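Local structure of F420-dependent methylenetetrahydromethanopterin dehydrogenase (1QV9) at residues D58-D62 / F63-F67; D133-E136 / M137-N141; E166-E170 / D171-E175. The protein catalyses the reversible, coenzyme F420-dependent reduction of methenyl-tetrahydromethanopterin to methylene-tetrahydromethanopterin, a step of methanogenesis from carbon dioxide. One frame throughout, in Å; residues are numbered along the deposited sequence. Where two conformers were deposited one is given.

Contact 1: D58-D62 / F63-F67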
ATOM      1  N   ASP A  58     -47.416   2.813  17.926  1.00 23.19           N
ATOM      2  CA  ASP A  58     -48.575   2.024  17.559  1.00 25.33           C
ATOM      3  C   ASP A  58     -48.176   0.554  17.730  1.00 23.88           C
ATOM      4  O   ASP A  58     -48.900  -0.240  18.336  1.00 25.71           O
ATOM      5  CB  ASP A  58     -48.953   2.330  16.106  1.00 31.68           C
ATOM      6  CG  ASP A  58     -50.039   1.425  15.600  1.00 42.46           C
ATOM      7  OD1 ASP A  58     -51.134   1.444  16.203  1.00 46.07           O
ATOM      8  OD2 ASP A  58     -49.802   0.689  14.612  1.00 46.94           O
ATOM      9  N   ILE A  59     -46.999   0.198  17.230  1.00 22.01           N
ATOM     10  CA  ILE A  59     -46.490  -1.164  17.346  1.00 21.66           C
ATOM     11  C   ILE A  59     -46.272  -1.532  18.820  1.00 24.40           C
ATOM     12  O   ILE A  59     -46.548  -2.666  19.245  1.00 25.56           O
ATOM     13  CB  ILE A  59     -45.167  -1.290  16.557  1.00 25.82           C
ATOM     14  CG1 ILE A  59     -45.488  -1.272  15.056  1.00 26.01           C
ATOM     15  CG2 ILE A  59     -44.426  -2.558  16.898  1.00 24.00           C
ATOM     16  CD1 ILE A  59     -44.296  -0.788  14.202  1.00 30.46           C
ATOM     17  N   ALA A  60     -45.784  -0.566  19.589  1.00 24.15           N
ATOM     18  CA  ALA A  60     -45.484  -0.769  21.009  1.00 24.67           C
ATOM     19  C   ALA A  60     -46.667  -1.270  21.842  1.00 26.63           C
ATOM     20  O   ALA A  60     -46.472  -2.010  22.803  1.00 25.15           O
ATOM     21  CB  ALA A  60     -44.919   0.534  21.599  1.00 23.94           C
ATOM     22  N   GLU A  61     -47.888  -0.884  21.481  1.00 29.29           N
ATOM     23  CA  GLU A  61     -49.060  -1.319  22.248  1.00 31.28           C
ATOM     24  C   GLU A  61     -49.166  -2.839  22.358  1.00 33.15           C
ATOM     25  O   GLU A  61     -49.434  -3.374  23.441  1.00 32.70           O
ATOM     26  CB  GLU A  61     -50.348  -0.767  21.631  1.00 37.30           C
ATOM     27  CG  GLU A  61     -51.577  -1.033  22.501  1.00 45.54           C
ATOM     28  CD  GLU A  61     -52.887  -0.647  21.832  1.00 51.36           C
ATOM     29  OE1 GLU A  61     -53.936  -0.689  22.522  1.00 53.99           O
ATOM     30  OE2 GLU A  61     -52.876  -0.312  20.621  1.00 52.25           O
ATOM     31  N   ASP A  62     -48.956  -3.541  21.250  1.00 31.61           N
ATOM     32  CA  ASP A  62     -49.026  -4.996  21.275  1.00 30.67           C
ATOM     33  C   ASP A  62     -47.669  -5.645  21.507  1.00 29.81           C
ATOM     34  O   ASP A  62     -47.576  -6.750  22.058  1.00 31.35           O
ATOM     35  CB  ASP A  62     -49.609  -5.522  19.955  1.00 35.83           C
ATOM     36  CG  ASP A  62     -49.728  -7.036  19.935  1.00 45.52           C
ATOM     37  OD1 ASP A  62     -48.912  -7.695  19.246  1.00 50.46           O
ATOM     38  OD2 ASP A  62     -50.637  -7.575  20.611  1.00 47.92           O
ATOM     39  N   PHE A  63     -46.606  -4.972  21.079  1.00 25.75           N
ATOM     40  CA  PHE A  63     -45.273  -5.545  21.220  1.00 23.53           C
ATOM     41  C   PHE A  63     -44.721  -5.414  22.633  1.00 21.86           C
ATOM     42  O   PHE A  63     -43.969  -6.270  23.055  1.00 24.72           O
ATOM     43  CB  PHE A  63     -44.324  -4.896  20.198  1.00 22.86           C
ATOM     44  CG  PHE A  63     -42.959  -5.536  20.109  1.00 19.96           C
ATOM     45  CD1 PHE A  63     -42.793  -6.888  19.785  1.00 19.82           C
ATOM     46  CD2 PHE A  63     -41.810  -4.759  20.312  1.00 20.54           C
ATOM     47  CE1 PHE A  63     -41.536  -7.445  19.669  1.00 23.13           C
ATOM     48  CE2 PHE A  63     -40.556  -5.311  20.195  1.00 18.71           C
ATOM     49  CZ  PHE A  63     -40.401  -6.655  19.873  1.00 20.02           C
ATOM     50  N   GLU A  64     -45.118  -4.360  23.341  1.00 23.30           N
ATOM     51  CA  GLU A  64     -44.687  -4.122  24.723  1.00 25.00           C
ATOM     52  C   GLU A  64     -43.157  -4.120  24.889  1.00 23.33           C
ATOM     53  O   GLU A  64     -42.579  -4.956  25.608  1.00 25.64           O
ATOM     54  CB  GLU A  64     -45.311  -5.175  25.658  1.00 29.28           C
ATOM     55  CG  GLU A  64     -46.813  -5.302  25.480  1.00 37.16           C
ATOM     56  CD  GLU A  64     -47.477  -6.197  26.520  1.00 41.51           C
ATOM     57  OE1 GLU A  64     -46.903  -7.249  26.870  1.00 40.85           O
ATOM     58  OE2 GLU A  64     -48.589  -5.842  26.972  1.00 44.81           O
ATOM     59  N   PRO A  65     -42.472  -3.196  24.197  1.00 20.42           N
ATOM     60  CA  PRO A  65     -41.016  -3.118  24.307  1.00 19.23           C
ATOM     61  C   PRO A  65     -40.553  -2.684  25.702  1.00 18.36           C
ATOM     62  O   PRO A  65     -41.258  -1.950  26.398  1.00 20.16           O
ATOM     63  CB  PRO A  65     -40.649  -2.062  23.271  1.00 20.85           C
ATOM     64  CG  PRO A  65     -41.819  -1.158  23.263  1.00 20.64           C
ATOM     65  CD  PRO A  65     -43.001  -2.115  23.348  1.00 22.13           C
ATOM     66  N   ASP A  66     -39.364  -3.156  26.082  1.00 17.15           N
ATOM     67  CA  ASP A  66     -38.755  -2.772  27.354  1.00 17.51           C
ATOM     68  C   ASP A  66     -38.100  -1.399  27.178  1.00 20.22           C
ATOM     69  O   ASP A  66     -38.002  -0.624  28.107  1.00 19.60           O
ATOM     70  CB  ASP A  66     -37.763  -3.848  27.745  1.00 20.56           C
ATOM     71  CG  ASP A  66     -38.448  -5.167  27.989  1.00 24.32           C
ATOM     72  OD1 ASP A  66     -38.042  -6.189  27.392  1.00 23.40           O
ATOM     73  OD2 ASP A  66     -39.423  -5.174  28.791  1.00 26.57           O
ATOM     74  N   PHE A  67     -37.647  -1.100  25.963  1.00 17.08           N
ATOM     75  CA  PHE A  67     -37.077   0.217  25.697  1.00 14.43           C
ATOM     76  C   PHE A  67     -37.173   0.496  24.198  1.00 16.13           C
ATOM     77  O   PHE A  67     -37.408  -0.428  23.406  1.00 16.77           O
ATOM     78  CB  PHE A  67     -35.613   0.353  26.194  1.00 17.26           C
ATOM     79  CG  PHE A  67     -34.626  -0.626  25.582  1.00 17.48           C
ATOM     80  CD1 PHE A  67     -33.866  -0.281  24.472  1.00 18.52           C
ATOM     81  CD2 PHE A  67     -34.404  -1.866  26.157  1.00 17.98           C
ATOM     82  CE1 PHE A  67     -32.911  -1.126  23.952  1.00 17.45           C
ATOM     83  CE2 PHE A  67     -33.438  -2.743  25.641  1.00 19.38           C
ATOM     84  CZ  PHE A  67     -32.677  -2.374  24.524  1.00 20.07           C
TER

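Contact 2: D133-E136 / M137-N141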
ATOM      1  N   ASP A 133     -23.570  11.456  -4.842  1.00 16.94           N
ATOM      2  CA  ASP A 133     -24.630  10.682  -5.494  1.00 15.35           C
ATOM      3  C   ASP A 133     -24.763   9.402  -4.645  1.00 15.57           C
ATOM      4  O   ASP A 133     -24.050   9.274  -3.646  1.00 15.86           O
ATOM      5  CB  ASP A 133     -24.317  10.364  -6.970  1.00 15.69           C
ATOM      6  CG  ASP A 133     -23.221   9.306  -7.153  1.00 16.58           C
ATOM      7  OD1 ASP A 133     -22.329   9.201  -6.288  1.00 17.32           O
ATOM      8  OD2 ASP A 133     -23.251   8.611  -8.183  1.00 16.55           O
ATOM      9  N   PRO A 134     -25.689   8.493  -4.980  1.00 16.86           N
ATOM     10  CA  PRO A 134     -25.871   7.259  -4.188  1.00 15.27           C
ATOM     11  C   PRO A 134     -24.582   6.448  -3.983  1.00 15.78           C
ATOM     12  O   PRO A 134     -24.291   6.007  -2.845  1.00 15.08           O
ATOM     13  CB  PRO A 134     -26.942   6.500  -4.962  1.00 18.69           C
ATOM     14  CG  PRO A 134     -27.817   7.677  -5.500  1.00 18.15           C
ATOM     15  CD  PRO A 134     -26.760   8.623  -6.004  1.00 17.56           C
ATOM     16  N   VAL A 135     -23.808   6.253  -5.048  1.00 14.32           N
ATOM     17  CA  VAL A 135     -22.565   5.499  -4.920  1.00 14.25           C
ATOM     18  C   VAL A 135     -21.591   6.158  -3.956  1.00 15.07           C
ATOM     19  O   VAL A 135     -21.008   5.480  -3.112  1.00 14.14           O
ATOM     20  CB  VAL A 135     -21.919   5.258  -6.309  1.00 15.14           C
ATOM     21  CG1 VAL A 135     -20.448   4.839  -6.190  1.00 15.50           C
ATOM     22  CG2 VAL A 135     -22.719   4.192  -6.994  1.00 16.50           C
ATOM     23  N   GLU A 136     -21.361   7.472  -4.072  1.00 12.62           N
ATOM     24  CA  GLU A 136     -20.430   8.148  -3.187  1.00 12.34           C
ATOM     25  C   GLU A 136     -20.925   8.066  -1.730  1.00 12.17           C
ATOM     26  O   GLU A 136     -20.117   7.927  -0.803  1.00 13.50           O
ATOM     27  CB  GLU A 136     -20.252   9.641  -3.582  1.00 14.02           C
ATOM     28  CG  GLU A 136     -19.242  10.395  -2.713  1.00 15.73           C
ATOM     29  CD  GLU A 136     -17.820   9.890  -2.863  1.00 18.74           C
ATOM     30  OE1 GLU A 136     -17.136   9.683  -1.828  1.00 21.45           O
ATOM     31  OE2 GLU A 136     -17.358   9.704  -4.007  1.00 18.42           O
HETATM   32  N   MSE A 137     -22.245   8.151  -1.527  0.60 13.81           N
HETATM   33  CA  MSE A 137     -22.839   8.070  -0.181  0.60 15.03           C
HETATM   34  C   MSE A 137     -22.602   6.672   0.435  0.60 11.36           C
HETATM   35  O   MSE A 137     -22.464   6.522   1.644  0.60 11.52           O
HETATM   36  CB  MSE A 137     -24.342   8.320  -0.217  0.60 16.27           C
HETATM   37  CG  MSE A 137     -25.024   7.935   1.090  0.60 19.13           C
HETATM   38 SE   MSE A 137     -26.922   7.703   0.937  0.60 31.08          SE
HETATM   39  CE  MSE A 137     -26.997   5.986   0.041  0.60 29.37           C
ATOM     40  N   ALA A 138     -22.600   5.653  -0.408  1.00 13.11           N
ATOM     41  CA  ALA A 138     -22.323   4.274   0.078  1.00 12.90           C
ATOM     42  C   ALA A 138     -20.832   4.075   0.350  1.00 12.18           C
ATOM     43  O   ALA A 138     -20.465   3.415   1.348  1.00 14.04           O
ATOM     44  CB  ALA A 138     -22.828   3.222  -0.935  1.00 13.48           C
ATOM     45  N   ILE A 139     -19.952   4.635  -0.490  1.00 12.27           N
ATOM     46  CA  ILE A 139     -18.513   4.512  -0.277  1.00 10.57           C
ATOM     47  C   ILE A 139     -18.137   5.190   1.036  1.00 11.93           C
ATOM     48  O   ILE A 139     -17.377   4.665   1.838  1.00 15.14           O
ATOM     49  CB  ILE A 139     -17.735   5.127  -1.445  1.00 13.09           C
ATOM     50  CG1 ILE A 139     -17.992   4.258  -2.683  1.00 15.24           C
ATOM     51  CG2 ILE A 139     -16.252   5.262  -1.104  1.00 14.81           C
ATOM     52  CD1 ILE A 139     -17.348   4.812  -3.943  1.00 18.20           C
ATOM     53  N   TYR A 140     -18.670   6.386   1.282  1.00 12.11           N
ATOM     54  CA  TYR A 140     -18.363   7.058   2.536  1.00 13.59           C
ATOM     55  C   TYR A 140     -18.842   6.252   3.736  1.00 12.52           C
ATOM     56  O   TYR A 140     -18.114   6.121   4.715  1.00 13.03           O
ATOM     57  CB  TYR A 140     -19.069   8.440   2.555  1.00 12.47           C
ATOM     58  CG  TYR A 140     -18.871   9.230   3.824  1.00 13.87           C
ATOM     59  CD1 TYR A 140     -17.826  10.138   3.917  1.00 14.05           C
ATOM     60  CD2 TYR A 140     -19.728   9.063   4.923  1.00 14.57           C
ATOM     61  CE1 TYR A 140     -17.630  10.903   5.101  1.00 16.85           C
ATOM     62  CE2 TYR A 140     -19.535   9.802   6.112  1.00 15.77           C
ATOM     63  CZ  TYR A 140     -18.491  10.723   6.177  1.00 17.61           C
ATOM     64  OH  TYR A 140     -18.343  11.478   7.333  1.00 16.60           O
ATOM     65  N   ASN A 141     -20.076   5.763   3.647  1.00 12.02           N
ATOM     66  CA  ASN A 141     -20.592   4.962   4.759  1.00 12.36           C
ATOM     67  C   ASN A 141     -19.753   3.702   4.965  1.00 12.95           C
ATOM     68  O   ASN A 141     -19.622   3.258   6.114  1.00 13.33           O
ATOM     69  CB  ASN A 141     -22.054   4.640   4.578  1.00 12.02           C
ATOM     70  CG  ASN A 141     -22.904   5.794   5.031  1.00 19.64           C
ATOM     71  OD1 ASN A 141     -23.321   6.635   4.232  1.00 22.17           O
ATOM     72  ND2 ASN A 141     -23.112   5.877   6.339  1.00 17.95           N
TER

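Contact 3: E166-E170 / D171-E175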
ATOM      1  N   GLU A 166     -29.884  -6.600  29.821  1.00 23.98           N
ATOM      2  CA  GLU A 166     -29.949  -7.424  31.026  1.00 27.57           C
ATOM      3  C   GLU A 166     -30.967  -6.850  32.016  1.00 27.85           C
ATOM      4  O   GLU A 166     -31.718  -7.610  32.651  1.00 29.53           O
ATOM      5  CB  GLU A 166     -28.562  -7.584  31.643  1.00 27.66           C
ATOM      6  CG  GLU A 166     -27.713  -8.573  30.841  1.00 34.16           C
ATOM      7  CD  GLU A 166     -28.426  -9.912  30.603  1.00 40.59           C
ATOM      8  OE1 GLU A 166     -28.715 -10.625  31.599  1.00 40.81           O
ATOM      9  OE2 GLU A 166     -28.702 -10.260  29.426  1.00 35.25           O
ATOM     10  N   LYS A 167     -31.011  -5.524  32.140  1.00 24.28           N
ATOM     11  CA  LYS A 167     -31.986  -4.873  33.020  1.00 26.02           C
ATOM     12  C   LYS A 167     -33.430  -4.985  32.497  1.00 28.51           C
ATOM     13  O   LYS A 167     -34.398  -5.065  33.268  1.00 29.81           O
ATOM     14  CB  LYS A 167     -31.629  -3.405  33.173  1.00 23.72           C
ATOM     15  CG  LYS A 167     -30.267  -3.248  33.783  1.00 26.30           C
ATOM     16  CD  LYS A 167     -29.894  -1.811  33.973  1.00 25.48           C
ATOM     17  CE  LYS A 167     -28.519  -1.734  34.650  1.00 31.29           C
ATOM     18  NZ  LYS A 167     -27.979  -0.344  34.727  1.00 38.14           N
ATOM     19  N   ALA A 168     -33.581  -4.939  31.181  1.00 26.31           N
ATOM     20  CA  ALA A 168     -34.894  -5.059  30.547  1.00 27.05           C
ATOM     21  C   ALA A 168     -35.513  -6.410  30.920  1.00 31.07           C
ATOM     22  O   ALA A 168     -36.734  -6.515  31.118  1.00 32.17           O
ATOM     23  CB  ALA A 168     -34.743  -4.955  29.023  1.00 25.81           C
ATOM     24  N   LYS A 169     -34.673  -7.438  31.025  1.00 30.56           N
ATOM     25  CA  LYS A 169     -35.150  -8.780  31.342  1.00 32.96           C
ATOM     26  C   LYS A 169     -35.798  -8.866  32.702  1.00 35.35           C
ATOM     27  O   LYS A 169     -36.668  -9.707  32.930  1.00 35.62           O
ATOM     28  CB  LYS A 169     -34.012  -9.782  31.263  1.00 32.47           C
ATOM     29  CG  LYS A 169     -33.589 -10.072  29.841  1.00 31.53           C
ATOM     30  CD  LYS A 169     -32.420 -11.000  29.871  1.00 36.03           C
ATOM     31  CE  LYS A 169     -31.791 -11.141  28.522  1.00 35.32           C
ATOM     32  NZ  LYS A 169     -30.660 -12.096  28.641  1.00 30.14           N
ATOM     33  N   GLU A 170     -35.368  -7.987  33.598  1.00 35.66           N
ATOM     34  CA  GLU A 170     -35.908  -7.922  34.952  1.00 36.27           C
ATOM     35  C   GLU A 170     -36.949  -6.796  35.078  1.00 37.02           C
ATOM     36  O   GLU A 170     -37.436  -6.534  36.174  1.00 36.05           O
ATOM     37  CB  GLU A 170     -34.770  -7.664  35.947  1.00 35.90           C
ATOM     38  CG  GLU A 170     -33.563  -8.564  35.778  1.00 45.29           C
ATOM     39  CD  GLU A 170     -33.932 -10.037  35.752  1.00 51.17           C
ATOM     40  OE1 GLU A 170     -34.723 -10.460  36.623  1.00 57.14           O
ATOM     41  OE2 GLU A 170     -33.430 -10.777  34.873  1.00 55.38           O
ATOM     42  N   ASP A 171     -37.309  -6.163  33.957  1.00 32.19           N
ATOM     43  CA  ASP A 171     -38.247  -5.036  33.954  1.00 36.13           C
ATOM     44  C   ASP A 171     -37.780  -4.013  34.996  1.00 35.25           C
ATOM     45  O   ASP A 171     -38.580  -3.413  35.730  1.00 36.52           O
ATOM     46  CB  ASP A 171     -39.689  -5.479  34.274  1.00 37.30           C
ATOM     47  CG  ASP A 171     -40.714  -4.357  34.066  1.00 40.08           C
ATOM     48  OD1 ASP A 171     -41.821  -4.452  34.642  1.00 43.59           O
ATOM     49  OD2 ASP A 171     -40.440  -3.381  33.325  1.00 33.42           O
ATOM     50  N   GLU A 172     -36.471  -3.810  35.050  1.00 32.77           N
ATOM     51  CA  GLU A 172     -35.900  -2.860  35.996  1.00 33.69           C
ATOM     52  C   GLU A 172     -35.066  -1.784  35.295  1.00 31.61           C
ATOM     53  O   GLU A 172     -33.890  -1.589  35.632  1.00 33.59           O
ATOM     54  CB  GLU A 172     -35.029  -3.607  37.021  1.00 35.97           C
ATOM     55  CG  GLU A 172     -35.806  -4.609  37.884  1.00 42.18           C
ATOM     56  CD  GLU A 172     -34.911  -5.492  38.766  1.00 47.00           C
ATOM     57  OE1 GLU A 172     -35.461  -6.356  39.497  1.00 50.85           O
ATOM     58  OE2 GLU A 172     -33.669  -5.329  38.732  1.00 44.53           O
ATOM     59  N   ILE A 173     -35.644  -1.114  34.295  1.00 28.96           N
ATOM     60  CA  ILE A 173     -34.908  -0.046  33.622  1.00 25.27           C
ATOM     61  C   ILE A 173     -35.387   1.311  34.113  1.00 26.54           C
ATOM     62  O   ILE A 173     -36.470   1.764  33.744  1.00 24.98           O
ATOM     63  CB  ILE A 173     -35.050  -0.073  32.060  1.00 21.96           C
ATOM     64  CG1 ILE A 173     -34.452  -1.368  31.505  1.00 22.99           C
ATOM     65  CG2 ILE A 173     -34.325   1.156  31.467  1.00 20.68           C
ATOM     66  CD1 ILE A 173     -34.652  -1.544  29.955  1.00 26.49           C
ATOM     67  N   SER A 174     -34.586   1.937  34.985  1.00 22.83           N
ATOM     68  CA  SER A 174     -34.897   3.256  35.504  1.00 21.20           C
ATOM     69  C   SER A 174     -34.211   4.306  34.651  1.00 21.71           C
ATOM     70  O   SER A 174     -33.319   4.000  33.843  1.00 21.06           O
ATOM     71  CB  SER A 174     -34.368   3.421  36.934  1.00 22.48           C
ATOM     72  OG  SER A 174     -32.948   3.596  36.908  1.00 23.94           O
ATOM     73  N   GLU A 175     -34.609   5.552  34.833  1.00 19.71           N
ATOM     74  CA  GLU A 175     -33.973   6.619  34.085  1.00 19.91           C
ATOM     75  C   GLU A 175     -32.476   6.653  34.384  1.00 21.13           C
ATOM     76  O   GLU A 175     -31.677   6.954  33.505  1.00 21.53           O
ATOM     77  CB  GLU A 175     -34.609   7.973  34.400  1.00 18.94           C
ATOM     78  CG  GLU A 175     -36.062   8.039  33.911  1.00 21.60           C
ATOM     79  CD  GLU A 175     -36.785   9.337  34.184  1.00 23.35           C
ATOM     80  OE1 GLU A 175     -38.009   9.330  33.969  1.00 22.06           O
ATOM     81  OE2 GLU A 175     -36.176  10.366  34.593  1.00 25.93           O
TER

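Contact 1: D58-D62 / F63-F67
Ile59 and Phe63 meet one turn apart in a local contact at the C-terminal end of helix 46-63, where the chain turns into strand 67-71 of the parallel sheet of the alpha/beta domain. Their side chains run side by side, with Ile59 CG2 4.0 Å from Phe63 CB. Phe63 CG is anti to the backbone N (chi1 -172°), and the ring leads away from the helix to pack on Glu34 and Arg36 of strand 33-39 and on Ile7 of strand 4-10. Phe63 N gives a hydrogen bond of 2.9 Å to Ile59 O, in the carbonyl plane. Glu64 N gives the next hydrogen bond, 2.8 Å to Ala60 O, tilted about 31° from the plane of the Ala60 carbonyl. Glu64 then leaves the helix with positive phi, 54°. Pro65 follows, and its ring comes back over the last turn, with Pro65 CD 3.7 Å from Ala60 CB. Tyr92 touches both residues. Phe63 O is hydrogen-bonded to Lys5 NZ. The last carbonyls of the helix thus have partners in Phe63 N, Glu64 N and Lys5 NZ. The apolar groups of Ala60, Phe63 and Pro65 are buried, while the acids Glu61, Asp62 and Glu64 are exposed.

Contact 2: D133-E136 / M137-N141
Val135 and Ile139 touch one turn apart in the first turns of helix 134-150, which opens with an N-cap at Asp133. Asp133 OD1 accepts from Glu136 N at 3.0 Å, and the N-H meets it from above the carboxylate plane. Asp133 OD2 forms a salt bridge to Arg155 and accepts a hydrogen bond from Thr264 N, both of the second subunit. The backbone bonds follow in the usual i to i+4 order. Met137 N reaches Asp133 O at 3.0 Å, and Tyr140 N reaches Glu136 O at 3.0 Å.

Ile139 can be followed outward. Its CB lies 3.7 Å from both Val135 O and Glu136 O. CG1 is anti to the carbonyl carbon (chi1 -67°), which brings it to 3.3 Å from Val135 O. CD1 continues the extended chain, and this tip is still 3.8 Å from Val135 O. The two side chains cross at a slant, and Ile139 also packs on Arg252 of the second subunit.

Glu136 leaves the helix on another side. Its chain bends at chi2 (65°), and OE2 forms salt bridges to Arg252 and Arg263 of the second subunit. These two partners would favour a charged carboxylate in a buried place. Tyr140 lies one turn on from Glu136. Its OH is hydrogen-bonded to Ala123 O, and its ring meets that of His238 on helix 227-257. All the residues that touch within 133-141 are buried, and the turn packs against the second subunit of the hexamer. The apolar touch itself is Val135 CG1 to Ile139 CD1, 3.8 Å.

Contact 3: E166-E170 / D171-E175
Lys167 O and Ala168 O accept the two backbone bonds of a Schellman motif that ends helix 153-169: Glu172 N reaches Lys167 O at 3.0 Å, and Asp171 N reaches Ala168 O at 2.9 Å. Asp171 is the C-prime residue, with positive phi (51°). The bond from Glu172 is nearly straight at its hydrogen, 169°. Lys167 O also accepts from Glu170 N, and the two donors come from opposite faces of its carbonyl plane. Asp171 N, by contrast, lies well above the plane of the Ala168 carbonyl.

The side chains close the motif with an apolar touch. Ile173 follows the turn, and its CG1 is anti to the carbonyl carbon (chi1 -63°), which carries the branch back under the last helical turn. Ile173 CG1 is 3.9 Å from Lys167 CB. Pro93 and Leu178 also touch Ile173.

The lysines are tied into salt bridges. Lys167 extends away, and its NZ makes salt bridges to Asp177 and Glu163. Lys169 NZ bridges Glu166 OE2 at 2.8 Å, on the syn side of the carboxylate, and also Asp32. Glu172 CG lies 3.0 Å from Glu170 O, and the extended chain carries Glu172 CD to 3.6 Å from Glu170 CB. The two carboxylates stay 5.1 Å apart, from Glu170 OE1 to Glu172 OE1. These two acids lie on the exposed side, and a bound magnesium ion is about 4 Å from the Glu172 side chain. On the inner face, Ile173 CD1 stops 3.5 Å from Ala168 CB.

In the fold
Contacts 1 and 3 are both C-terminal helix ends of the alpha/beta part, and they touch each other. Asp66 CB packs on Ala168 CB, and the ring of Phe67 meets Ile173 CD1. Contact 1 is partly buried and contact 3 lies at the surface, but each turns an apolar face inward and acids outward. Contact 2 is wholly buried and lies in the helical part of the chain, away from the sheet, its centre 34 Å from that of contact 1 and 38 Å from that of contact 3. It is a helix start, with its acids paired to arginines of the second subunit. Contact 1 also reaches that subunit, through packing such as Ile59 on its Met55; contact 3 touches no other chain.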